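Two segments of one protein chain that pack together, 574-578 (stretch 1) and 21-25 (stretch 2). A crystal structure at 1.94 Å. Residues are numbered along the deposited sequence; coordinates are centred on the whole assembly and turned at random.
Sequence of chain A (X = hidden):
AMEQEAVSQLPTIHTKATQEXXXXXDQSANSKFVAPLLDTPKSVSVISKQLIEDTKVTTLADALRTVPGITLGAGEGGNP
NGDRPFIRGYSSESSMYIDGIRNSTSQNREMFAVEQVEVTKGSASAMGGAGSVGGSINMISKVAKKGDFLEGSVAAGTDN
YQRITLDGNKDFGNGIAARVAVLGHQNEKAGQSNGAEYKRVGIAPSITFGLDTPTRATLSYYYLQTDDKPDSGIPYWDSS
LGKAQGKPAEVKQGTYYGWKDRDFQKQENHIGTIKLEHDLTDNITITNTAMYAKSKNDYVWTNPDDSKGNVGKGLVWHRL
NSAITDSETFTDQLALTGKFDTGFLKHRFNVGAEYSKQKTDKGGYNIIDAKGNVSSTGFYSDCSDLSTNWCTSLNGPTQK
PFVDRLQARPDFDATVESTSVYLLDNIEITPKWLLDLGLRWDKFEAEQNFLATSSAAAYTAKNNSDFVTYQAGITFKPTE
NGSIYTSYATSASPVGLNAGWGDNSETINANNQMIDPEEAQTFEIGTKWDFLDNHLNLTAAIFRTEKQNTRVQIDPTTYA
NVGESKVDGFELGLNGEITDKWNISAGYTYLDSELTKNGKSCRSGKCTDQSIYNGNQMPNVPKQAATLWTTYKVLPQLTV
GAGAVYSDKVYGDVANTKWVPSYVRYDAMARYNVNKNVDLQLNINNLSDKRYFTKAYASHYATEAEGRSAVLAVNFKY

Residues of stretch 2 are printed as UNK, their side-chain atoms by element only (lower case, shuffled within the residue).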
ATOM      1  N   LEU A 574       2.711   3.142  20.559  1.00 25.14           N
ATOM      2  CA  LEU A 574       3.801   3.439  21.508  1.00 25.69           C
ATOM      3  C   LEU A 574       5.122   3.191  20.823  1.00 23.93           C
ATOM      4  O   LEU A 574       5.375   2.077  20.367  1.00 25.70           O
ATOM      5  CB  LEU A 574       3.691   2.570  22.779  1.00 25.63           C
ATOM      6  CG  LEU A 574       4.823   2.751  23.806  1.00 29.35           C
ATOM      7  CD1 LEU A 574       4.786   4.129  24.442  1.00 34.48           C
ATOM      8  CD2 LEU A 574       4.770   1.680  24.884  1.00 31.82           C
ATOM      9  N   ASN A 575       5.954   4.226  20.711  1.00 20.39           N
ATOM     10  CA  ASN A 575       7.257   4.114  20.081  1.00 25.17           C
ATOM     11  C   ASN A 575       8.369   4.823  20.859  1.00 30.80           C
ATOM     12  O   ASN A 575       8.160   5.919  21.385  1.00 27.45           O
ATOM     13  CB  ASN A 575       7.231   4.715  18.674  1.00 24.34           C
ATOM     14  CG  ASN A 575       6.341   3.928  17.711  1.00 29.44           C
ATOM     15  OD1 ASN A 575       6.810   3.006  17.036  1.00 31.09           O
ATOM     16  ND2 ASN A 575       5.054   4.252  17.689  1.00 24.71           N
ATOM     17  N   GLY A 576       9.551   4.210  20.893  1.00 27.70           N
ATOM     18  CA  GLY A 576      10.775   4.907  21.318  1.00 27.66           C
ATOM     19  C   GLY A 576      11.666   4.045  22.201  1.00 30.51           C
ATOM     20  O   GLY A 576      11.647   2.806  22.126  1.00 25.48           O
ATOM     21  N   GLU A 577      12.447   4.713  23.047  1.00 31.65           N
ATOM     22  CA  GLU A 577      13.382   4.049  23.954  1.00 31.01           C
ATOM     23  C   GLU A 577      12.851   4.044  25.382  1.00 33.08           C
ATOM     24  O   GLU A 577      12.653   5.098  25.983  1.00 32.83           O
ATOM     25  CB  GLU A 577      14.737   4.755  23.916  1.00 35.49           C
ATOM     26  CG  GLU A 577      15.324   4.872  22.523  1.00 36.19           C
ATOM     27  CD  GLU A 577      14.722   6.011  21.731  1.00 51.74           C
ATOM     28  OE1 GLU A 577      14.615   7.133  22.286  1.00 57.92           O
ATOM     29  OE2 GLU A 577      14.362   5.791  20.558  1.00 41.60           O
ATOM     30  N   ILE A 578      12.580   2.851  25.901  1.00 31.84           N
ATOM     31  CA  ILE A 578      12.140   2.678  27.269  1.00 36.34           C
ATOM     32  C   ILE A 578      13.329   2.880  28.233  1.00 44.72           C
ATOM     33  O   ILE A 578      13.173   3.497  29.274  1.00 40.02           O
ATOM     34  CB  ILE A 578      11.545   1.287  27.486  1.00 36.85           C
ATOM     35  CG1 ILE A 578      10.395   1.036  26.496  1.00 37.54           C
ATOM     36  CG2 ILE A 578      11.016   1.155  28.902  1.00 38.34           C
ATOM     37  CD1 ILE A 578      10.021  -0.422  26.389  1.00 34.80           C
ATOM     38  N   UNK A  21      18.425   6.559  14.825  1.00 45.45           N
ATOM     39  CA  UNK A  21      18.324   5.240  15.399  1.00 43.06           C
ATOM     40  C   UNK A  21      17.063   5.069  16.235  1.00 35.44           C
ATOM     41  O   UNK A  21      16.808   3.984  16.724  1.00 36.03           O
ATOM     42  c   UNK A  21      19.578   4.919  16.218  1.00 54.73           C
ATOM     43  o   UNK A  21      22.182   5.478  17.099  1.00 72.30           O
ATOM     44  c   UNK A  21      20.793   4.669  15.334  1.00 63.89           C
ATOM     45  c   UNK A  21      22.109   4.753  16.083  1.00 67.48           C
ATOM     46  o   UNK A  21      23.077   4.098  15.640  1.00 78.26           O
ATOM     47  N   UNK A  22      16.253   6.115  16.376  1.00 28.81           N
ATOM     48  CA  UNK A  22      15.060   5.988  17.171  1.00 28.73           C
ATOM     49  C   UNK A  22      13.865   5.366  16.404  1.00 26.56           C
ATOM     50  O   UNK A  22      13.634   5.671  15.245  1.00 27.40           O
ATOM     51  c   UNK A  22      14.625   7.334  17.727  1.00 29.97           C
ATOM     52  o   UNK A  22      13.520   7.147  18.620  1.00 27.80           O
ATOM     53  N   UNK A  23      13.107   4.533  17.102  1.00 27.06           N
ATOM     54  CA  UNK A  23      11.830   4.037  16.606  1.00 29.62           C
ATOM     55  C   UNK A  23      10.719   5.102  16.686  1.00 33.45           C
ATOM     56  O   UNK A  23       9.653   4.940  16.105  1.00 28.88           O
ATOM     57  c   UNK A  23      11.838   0.432  18.079  1.00 25.96           C
ATOM     58  c   UNK A  23      12.318   1.540  17.177  1.00 26.25           C
ATOM     59  c   UNK A  23      11.433   2.787  17.378  1.00 28.49           C
ATOM     60  c   UNK A  23      12.310   1.068  15.730  1.00 29.09           C
ATOM     61  N   UNK A  24      10.990   6.192  17.400  1.00 27.44           N
ATOM     62  CA  UNK A  24      10.050   7.296  17.552  1.00 30.79           C
ATOM     63  C   UNK A  24      10.411   8.356  16.544  1.00 34.25           C
ATOM     64  O   UNK A  24      11.568   8.799  16.475  1.00 34.28           O
ATOM     65  c   UNK A  24       9.510   9.174  19.316  1.00 30.49           C
ATOM     66  n   UNK A  24      10.129  11.912  20.943  1.00 40.11           N
ATOM     67  c   UNK A  24       9.812   9.493  20.781  1.00 33.18           C
ATOM     68  c   UNK A  24      10.156   7.834  18.988  1.00 32.46           C
ATOM     69  c   UNK A  24       9.207  10.792  21.263  1.00 33.93           C
ATOM     70  N   UNK A  25       9.449   8.748  15.718  1.00 26.10           N
ATOM     71  CA  UNK A  25       9.690   9.813  14.762  1.00 24.84           C
ATOM     72  C   UNK A  25       8.874  11.041  15.149  1.00 26.51           C
ATOM     73  O   UNK A  25       7.661  10.936  15.292  1.00 26.61           O
ATOM     74  c   UNK A  25      10.120   8.088  12.992  1.00 34.19           C
ATOM     75  c   UNK A  25       9.508  10.426  12.305  1.00 26.59           C
ATOM     76  c   UNK A  25       9.310   9.329  13.343  1.00 34.64           C
TER
HETATM   77  O   HOH W   1      14.009   9.417  20.870  1.00 51.94           O

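Position 21 has five side-chain atoms, three carbons and two oxygens. The carbons run in a row, and the third carries both oxygens, so the chain ends in a carboxylate. Two carbons before the carboxyl group make it the longer of the two acidic residues. It makes no contact with stretch 1. The residue is Glu 21.

Position 22 has two side-chain atoms, one carbon and then one oxygen. That is a hydroxymethyl group with no branch. Its CA-to-CB bond points sideways to stretch 1, yet the oxygen lies close to the carboxylate of Glu 577. A single carbon ending in one oxygen, close to a carboxylate, fits a hydroxyl. The residue is Ser 22. Its OG donates a hydrogen bond to OE2 of Glu 577, and the distance of 2.5 Å makes this a short one. OG also lies 4.5 Å from CA of Gly 576.

Position 23 has four side-chain atoms, all carbon, and the chain forks at the second. Nothing polar is present. The CA-to-CB bond points toward stretch 1, and CB at this position comes 4.2 Å from N of Gly 576. The fork one carbon beyond CB identifies Leu 23. Its backbone takes part as well: O of Leu 23 is 3.5 Å from CB of Asn 575.

Position 24 has five side-chain atoms, four carbons in an unbranched row ending in a nitrogen. CB at this position lies 3.8 Å from CA of Gly 576 and 3.7 Å from O of Asn 575. The start of the chain therefore touches stretch 1, while its end leads away. A long aliphatic chain with a terminal amine is lysine, so this is Lys 24. The first three chi angles are all t, which keeps the chain extended until chi4 turns to m.

Position 25 has three side-chain atoms, all carbon. The first carries the other two, so the branch is at CB. It makes no contact with stretch 1. The residue is Val 25.

The contact is small, burying 237 Å² over both sides, and centres on Gly 576, where the chain turns a corner. Gly 576 and Lys 24 are the closest pair by CA, at 4.5 Å. An ideal CB on Gly 576 would sit 3.5 Å from CB of Lys 24, which is tight. The backbone angles of Gly 576 call for glycine on their own, because a CB would jam against the carbonyl O of Asn 575. Beside this close packing, Glu 577 supplies the polar link. Its carboxylate accepts from Ser 22 through OE2. Water 1 adds a bridge, donating to OE1 of Glu 577 at 2.8 Å and to OG of Ser 22 at 3.2 Å. OG of Ser 22 also accepts from N of Lys 24 at 3.0 Å, so one hydroxyl ties the local backbone of stretch 2 to the carboxylate across the contact.

Stretch 2 21-25: ESLKV
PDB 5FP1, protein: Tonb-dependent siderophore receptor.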